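Tautomerase_3 domain-containing protein (Corynebacterium halotolerans YIM 70093 = DSM 44683, PDB 7M58) belongs to the cis-3-chloroacrylic acid dehalogenase family of the tautomerase superfamily and probably acts as a hydrolase on small acidic substrates. Local coordinates at the interface of chains A and B. Residues are numbered along the deposited sequence; one frame, centred on the assembly and turned at random. Chains: chain A/B, Tautomerase_3 domain-containing protein.

Contact 1: the interface of chains A and B. Residues chain A 105, 107, 111; chain B 103-106.
A:Asn105 and B:Asn105, the same residue of strand 100-107 in two subunits, meet through their side-chain amides, in an interface typical of tautomerase-superfamily trimers. The side chains approach from opposite directions, and ND2 of A:Asn105 donates to OD1 of B:Asn105 at 3.0 Å. The bond is nearly straight at the hydrogen and stays in the plane of the donor amide, yet it lands well above the acceptor carbonyl plane, and the two amides stand 83° apart. In both residues CG is anti to the backbone N (chi1 -177° in A:Asn105), which turns each amide towards the other subunit. Repeated round the trimer, the same bond would let every copy donate to one neighbour and accept from the other.

Next to this pair, the strand edge of chain B is tied to the 3-10 helix 109-111 of chain A. The amide N of B:Val104 donates to the carbonyl O of A:Asn111 at 3.1 Å. The side chain of A:Asn111 crosses that of B:Val104 at about a right angle, its CB 3.7 Å from the methyl CG2. Between the paired asparagines 105 and A:Asn111 lies A:Ile107, although the position of its CD1 is doubtful. At the outer end, the extended B:Glu106 presents its carboxylate, and ND2 of A:Asn111 donates to OE1 of B:Glu106 at 3.3 Å, tilted out of the carboxylate plane.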
ATOM      1  N   ASN A 105      -5.391   5.833   4.659  1.00 22.31           N
ATOM      2  CA  ASN A 105      -5.087   4.853   5.686  1.00 27.50           C
ATOM      3  C   ASN A 105      -4.383   5.595   6.808  1.00 26.09           C
ATOM      4  O   ASN A 105      -3.504   6.420   6.550  1.00 27.87           O
ATOM      5  CB  ASN A 105      -4.207   3.704   5.160  1.00 26.87           C
ATOM      6  CG  ASN A 105      -3.935   2.610   6.214  1.00 32.27           C
ATOM      7  OD1 ASN A 105      -4.857   2.078   6.824  1.00 34.61           O
ATOM      8  ND2 ASN A 105      -2.657   2.290   6.434  1.00 34.93           N
ATOM      9  N   ILE A 107      -2.164   5.706  10.298  1.00 30.33           N
ATOM     10  CA  ILE A 107      -1.330   4.772  11.020  1.00 29.63           C
ATOM     11  C   ILE A 107      -0.747   5.559  12.201  1.00 30.34           C
ATOM     12  O   ILE A 107      -0.577   6.778  12.087  1.00 30.14           O
ATOM     13  CB  ILE A 107      -0.337   4.110  10.060  1.00 32.28           C
ATOM     14  CG1 ILE A 107      -0.296   2.683  10.597  1.00 41.99           C
ATOM     15  CG2 ILE A 107       1.101   4.607  10.228  1.00 28.57           C
ATOM     16  CD1 ILE A 107       0.250   1.794   9.731  1.00 44.15           C
ATOM     17  N   ASN A 111       4.544   4.397  14.508  1.00 30.95           N
ATOM     18  CA  ASN A 111       4.788   3.418  13.458  1.00 30.81           C
ATOM     19  C   ASN A 111       5.423   4.046  12.225  1.00 29.35           C
ATOM     20  O   ASN A 111       5.344   3.480  11.134  1.00 26.71           O
ATOM     21  CB  ASN A 111       3.489   2.696  13.087  1.00 29.91           C
ATOM     22  CG  ASN A 111       2.942   1.828  14.221  1.00 31.39           C
ATOM     23  OD1 ASN A 111       3.202   2.068  15.398  1.00 37.82           O
ATOM     24  ND2 ASN A 111       2.164   0.825  13.863  1.00 27.59           N
TER
ATOM     25  N   TYR B 103       7.439   2.894   7.334  1.00 32.39           N
ATOM     26  CA  TYR B 103       6.069   2.832   7.822  1.00 25.20           C
ATOM     27  C   TYR B 103       5.703   1.370   8.034  1.00 31.51           C
ATOM     28  O   TYR B 103       5.959   0.534   7.157  1.00 30.15           O
ATOM     29  CB  TYR B 103       5.077   3.412   6.807  1.00 27.44           C
ATOM     30  CG  TYR B 103       5.080   4.909   6.625  1.00 29.56           C
ATOM     31  CD1 TYR B 103       6.128   5.693   7.081  1.00 28.07           C
ATOM     32  CD2 TYR B 103       4.011   5.540   6.003  1.00 28.68           C
ATOM     33  CE1 TYR B 103       6.122   7.062   6.900  1.00 29.67           C
ATOM     34  CE2 TYR B 103       3.989   6.908   5.831  1.00 32.60           C
ATOM     35  CZ  TYR B 103       5.051   7.665   6.274  1.00 30.32           C
ATOM     36  OH  TYR B 103       5.040   9.025   6.103  1.00 30.41           O
ATOM     37  N   VAL B 104       5.074   1.048   9.166  1.00 28.24           N
ATOM     38  CA  VAL B 104       4.572  -0.304   9.410  1.00 25.74           C
ATOM     39  C   VAL B 104       3.063  -0.222   9.568  1.00 30.68           C
ATOM     40  O   VAL B 104       2.556   0.523  10.421  1.00 27.96           O
ATOM     41  CB  VAL B 104       5.250  -1.007  10.603  1.00 26.05           C
ATOM     42  CG1 VAL B 104       6.736  -0.758  10.576  1.00 25.23           C
ATOM     43  CG2 VAL B 104       4.667  -0.632  11.939  1.00 29.36           C
ATOM     44  N   ASN B 105       2.342  -0.916   8.698  1.00 31.58           N
ATOM     45  CA  ASN B 105       0.899  -1.022   8.792  1.00 29.34           C
ATOM     46  C   ASN B 105       0.571  -2.346   9.447  1.00 26.13           C
ATOM     47  O   ASN B 105       1.250  -3.346   9.209  1.00 30.35           O
ATOM     48  CB  ASN B 105       0.224  -0.898   7.413  1.00 31.20           C
ATOM     49  CG  ASN B 105      -1.309  -0.862   7.489  1.00 30.10           C
ATOM     50  OD1 ASN B 105      -1.914  -0.044   8.194  1.00 32.82           O
ATOM     51  ND2 ASN B 105      -1.936  -1.799   6.804  1.00 32.66           N
ATOM     52  N   GLU B 106      -0.418  -2.342  10.324  1.00 30.71           N
ATOM     53  CA  GLU B 106      -0.746  -3.530  11.090  1.00 27.78           C
ATOM     54  C   GLU B 106      -2.054  -4.108  10.576  1.00 31.65           C
ATOM     55  O   GLU B 106      -3.061  -3.400  10.466  1.00 32.53           O
ATOM     56  CB  GLU B 106      -0.821  -3.230  12.586  1.00 27.13           C
ATOM     57  CG  GLU B 106       0.543  -3.047  13.220  1.00 31.17           C
ATOM     58  CD  GLU B 106       0.457  -2.749  14.712  1.00 40.61           C
ATOM     59  OE1 GLU B 106       0.285  -1.558  15.094  1.00 27.53           O
ATOM     60  OE2 GLU B 106       0.562  -3.718  15.504  1.00 43.57           O
TER

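Contact 2: the interface of chains A and B. Residues chain A 2, 40, 42; chain B 51, 53, 62, 64, 101, 103.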
ATOM      1  N   SER A   2       2.779  10.041   3.310  1.00 29.46           N
ATOM      2  CA  SER A   2       3.251   9.680   1.977  1.00 31.02           C
ATOM      3  C   SER A   2       2.036   9.456   1.095  1.00 23.76           C
ATOM      4  O   SER A   2       1.199   8.600   1.388  1.00 26.63           O
ATOM      5  CB  SER A   2       4.141   8.440   1.983  1.00 31.21           C
ATOM      6  OG  SER A   2       3.403   7.308   2.363  1.00 44.04           O
ATOM      7  N   GLN A  40       5.806  13.239   1.609  1.00 25.88           N
ATOM      8  CA  GLN A  40       6.397  12.501   0.514  1.00 29.21           C
ATOM      9  C   GLN A  40       5.308  12.196  -0.510  1.00 26.91           C
ATOM     10  O   GLN A  40       4.193  11.826  -0.136  1.00 27.35           O
ATOM     11  CB  GLN A  40       7.040  11.211   1.045  1.00 28.19           C
ATOM     12  CG  GLN A  40       7.471  10.222  -0.006  1.00 24.87           C
ATOM     13  CD  GLN A  40       8.056   8.968   0.614  1.00 31.70           C
ATOM     14  OE1 GLN A  40       9.273   8.844   0.777  1.00 30.02           O
ATOM     15  NE2 GLN A  40       7.192   8.024   0.961  1.00 30.91           N
ATOM     16  N   ILE A  42       4.742   9.990  -4.149  1.00 24.34           N
ATOM     17  CA  ILE A  42       5.314   8.991  -5.036  1.00 29.24           C
ATOM     18  C   ILE A  42       4.340   8.746  -6.179  1.00 28.12           C
ATOM     19  O   ILE A  42       3.128   8.643  -5.959  1.00 27.01           O
ATOM     20  CB  ILE A  42       5.631   7.692  -4.282  1.00 20.64           C
ATOM     21  CG1 ILE A  42       6.820   7.914  -3.368  1.00 23.77           C
ATOM     22  CG2 ILE A  42       5.974   6.616  -5.246  1.00 30.88           C
ATOM     23  CD1 ILE A  42       6.845   6.947  -2.199  1.00 31.03           C
TER
ATOM     24  N   LEU B  51       9.584  10.828  -7.379  1.00 29.75           N
ATOM     25  CA  LEU B  51       9.594  10.894  -5.928  1.00 30.45           C
ATOM     26  C   LEU B  51       9.775  12.346  -5.505  1.00 28.81           C
ATOM     27  O   LEU B  51      10.695  13.021  -5.968  1.00 31.28           O
ATOM     28  CB  LEU B  51      10.692   9.989  -5.367  1.00 28.00           C
ATOM     29  CG  LEU B  51      10.397   9.351  -4.005  1.00 34.94           C
ATOM     30  CD1 LEU B  51      11.336   8.168  -3.791  1.00 32.16           C
ATOM     31  CD2 LEU B  51      10.434  10.324  -2.829  1.00 35.20           C
ATOM     32  N   LEU B  53       9.709  15.151  -2.101  1.00 31.50           N
ATOM     33  CA  LEU B  53       9.795  15.400  -0.670  1.00 26.43           C
ATOM     34  C   LEU B  53       9.588  16.885  -0.410  1.00 22.64           C
ATOM     35  O   LEU B  53      10.268  17.715  -1.014  1.00 29.55           O
ATOM     36  CB  LEU B  53      11.158  14.954  -0.118  1.00 24.87           C
ATOM     37  CG  LEU B  53      11.339  13.448  -0.052  1.00 26.84           C
ATOM     38  CD1 LEU B  53      12.802  13.092   0.197  1.00 28.50           C
ATOM     39  CD2 LEU B  53      10.399  12.830   0.983  1.00 24.22           C
ATOM     40  N   HIS B  62      17.168   8.267  -1.558  1.00 29.23           N
ATOM     41  CA  HIS B  62      16.028   8.197  -0.661  1.00 31.79           C
ATOM     42  C   HIS B  62      15.295   6.882  -0.891  1.00 29.32           C
ATOM     43  O   HIS B  62      15.063   6.491  -2.039  1.00 28.42           O
ATOM     44  CB  HIS B  62      15.122   9.415  -0.877  1.00 27.68           C
ATOM     45  CG  HIS B  62      13.958   9.477   0.045  1.00 24.08           C
ATOM     46  ND1 HIS B  62      14.055   9.966   1.330  1.00 34.96           N
ATOM     47  CD2 HIS B  62      12.658   9.156  -0.141  1.00 25.56           C
ATOM     48  CE1 HIS B  62      12.869   9.903   1.912  1.00 29.44           C
ATOM     49  NE2 HIS B  62      12.003   9.424   1.036  1.00 30.51           N
ATOM     50  N   TRP B  64      11.913   4.499   0.698  1.00 26.46           N
ATOM     51  CA  TRP B  64      10.731   4.397   1.549  1.00 26.14           C
ATOM     52  C   TRP B  64      10.326   2.937   1.658  1.00 27.56           C
ATOM     53  O   TRP B  64      10.103   2.272   0.640  1.00 23.75           O
ATOM     54  CB  TRP B  64       9.567   5.225   1.008  1.00 23.33           C
ATOM     55  CG  TRP B  64       8.325   5.118   1.832  1.00 27.00           C
ATOM     56  CD1 TRP B  64       8.185   5.388   3.175  1.00 28.07           C
ATOM     57  CD2 TRP B  64       7.046   4.668   1.381  1.00 28.65           C
ATOM     58  NE1 TRP B  64       6.888   5.160   3.573  1.00 28.55           N
ATOM     59  CE2 TRP B  64       6.170   4.709   2.492  1.00 29.88           C
ATOM     60  CE3 TRP B  64       6.549   4.245   0.140  1.00 27.76           C
ATOM     61  CZ2 TRP B  64       4.826   4.331   2.398  1.00 29.32           C
ATOM     62  CZ3 TRP B  64       5.222   3.884   0.049  1.00 33.07           C
ATOM     63  CH2 TRP B  64       4.370   3.924   1.173  1.00 30.60           C
ATOM     64  N   TRP B 101      12.971   6.093   5.155  1.00 28.18           N
ATOM     65  CA  TRP B 101      11.727   6.318   5.887  1.00 26.57           C
ATOM     66  C   TRP B 101      10.958   5.005   5.935  1.00 29.53           C
ATOM     67  O   TRP B 101      10.827   4.331   4.906  1.00 27.29           O
ATOM     68  CB  TRP B 101      10.871   7.376   5.215  1.00 22.54           C
ATOM     69  CG  TRP B 101      11.454   8.735   5.209  1.00 26.21           C
ATOM     70  CD1 TRP B 101      12.753   9.075   5.415  1.00 24.81           C
ATOM     71  CD2 TRP B 101      10.758   9.954   4.912  1.00 32.63           C
ATOM     72  NE1 TRP B 101      12.914  10.438   5.287  1.00 24.58           N
ATOM     73  CE2 TRP B 101      11.705  11.001   4.980  1.00 27.67           C
ATOM     74  CE3 TRP B 101       9.421  10.264   4.602  1.00 29.59           C
ATOM     75  CZ2 TRP B 101      11.362  12.335   4.748  1.00 27.65           C
ATOM     76  CZ3 TRP B 101       9.077  11.589   4.376  1.00 26.84           C
ATOM     77  CH2 TRP B 101      10.045  12.608   4.450  1.00 29.67           C
ATOM     78  N   TYR B 103       7.439   2.894   7.334  1.00 32.39           N
ATOM     79  CA  TYR B 103       6.069   2.832   7.822  1.00 25.20           C
ATOM     80  C   TYR B 103       5.703   1.370   8.034  1.00 31.51           C
ATOM     81  O   TYR B 103       5.959   0.534   7.157  1.00 30.15           O
ATOM     82  CB  TYR B 103       5.077   3.412   6.807  1.00 27.44           C
ATOM     83  CG  TYR B 103       5.080   4.909   6.625  1.00 29.56           C
ATOM     84  CD1 TYR B 103       6.128   5.693   7.081  1.00 28.07           C
ATOM     85  CD2 TYR B 103       4.011   5.540   6.003  1.00 28.68           C
ATOM     86  CE1 TYR B 103       6.122   7.062   6.900  1.00 29.67           C
ATOM     87  CE2 TYR B 103       3.989   6.908   5.831  1.00 32.60           C
ATOM     88  CZ  TYR B 103       5.051   7.665   6.274  1.00 30.32           C
ATOM     89  OH  TYR B 103       5.040   9.025   6.103  1.00 30.41           O
TER
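A:Gln40 reaches into a pocket of chain B lined by B:His62, B:Trp64, B:Trp101, B:Leu51 and B:Leu53, at a subunit junction of the beta-alpha-beta fold of the tautomerase superfamily. Strand 40-46 of chain A pairs antiparallel with strand 51-53 of chain B, A:Gln40 opposite B:Leu53 and A:Ile42 opposite B:Leu51, so a beta-sheet continues from one subunit into the next.

Packing is tight round the amide of A:Gln40. Its OE1 accepts a hydrogen bond of 2.8 Å from NE2 of B:His62; OE1 lies in the imidazole plane, and NE2 approaches it nearly along the C=O axis. With CG anti to the backbone N (chi1 169°) and an extended chain beyond it, the amide is carried far enough to reach the histidine. The other branch, NE2 of A:Gln40, lies over one face of the B:Trp64 indole, towards the rim and 3.2 Å from CG of that residue; amide and indole planes are 78° apart, an approach that suggests a favourable N-H contact with the ring. A:Ile42 sends CD1 to CE3 of B:Trp64 at 3.6 Å. B:His62 is positioned in turn by B:Leu53, whose CD1 sits over the imidazole centre, and by B:Trp101, over whose face its CE1 lies.

The same indole face also receives A:Ser2, the neighbour of the catalytic amino-terminal proline of this superfamily. Its hydroxyl OG is 3.3 Å from CZ2 of B:Trp64, with B:Tyr103 alongside. The NE1 edge of the B:Trp64 indole points at one face of the B:Tyr103 ring, with NE1 over the ring centre.

The aliphatic flank is looser. A:Ile42 and B:Leu51 lie side by side and point the same way, CG1 of A:Ile42 3.9 Å from CG of B:Leu51, and CG of A:Gln40 is 4.1 Å from CD2 of B:Leu51.

Contact 1 and contact 2 lie about 14 Å apart, measured between the centres of their C-alpha atoms, and both draw on strand 100-107 of chain B. B:Tyr103 belongs to both: its backbone runs beside chain A in contact 1, while its ring takes part in contact 2. The strand therefore offers backbone and polar side chains at one end and aromatic rings at the other. On chain A, contact 1 uses strand 100-107 and the 3-10 helix 109-111, and contact 2 uses strands 2-8 and 40-46, so the two contacts together probably fix the relative orientation of neighbouring subunits in the trimer.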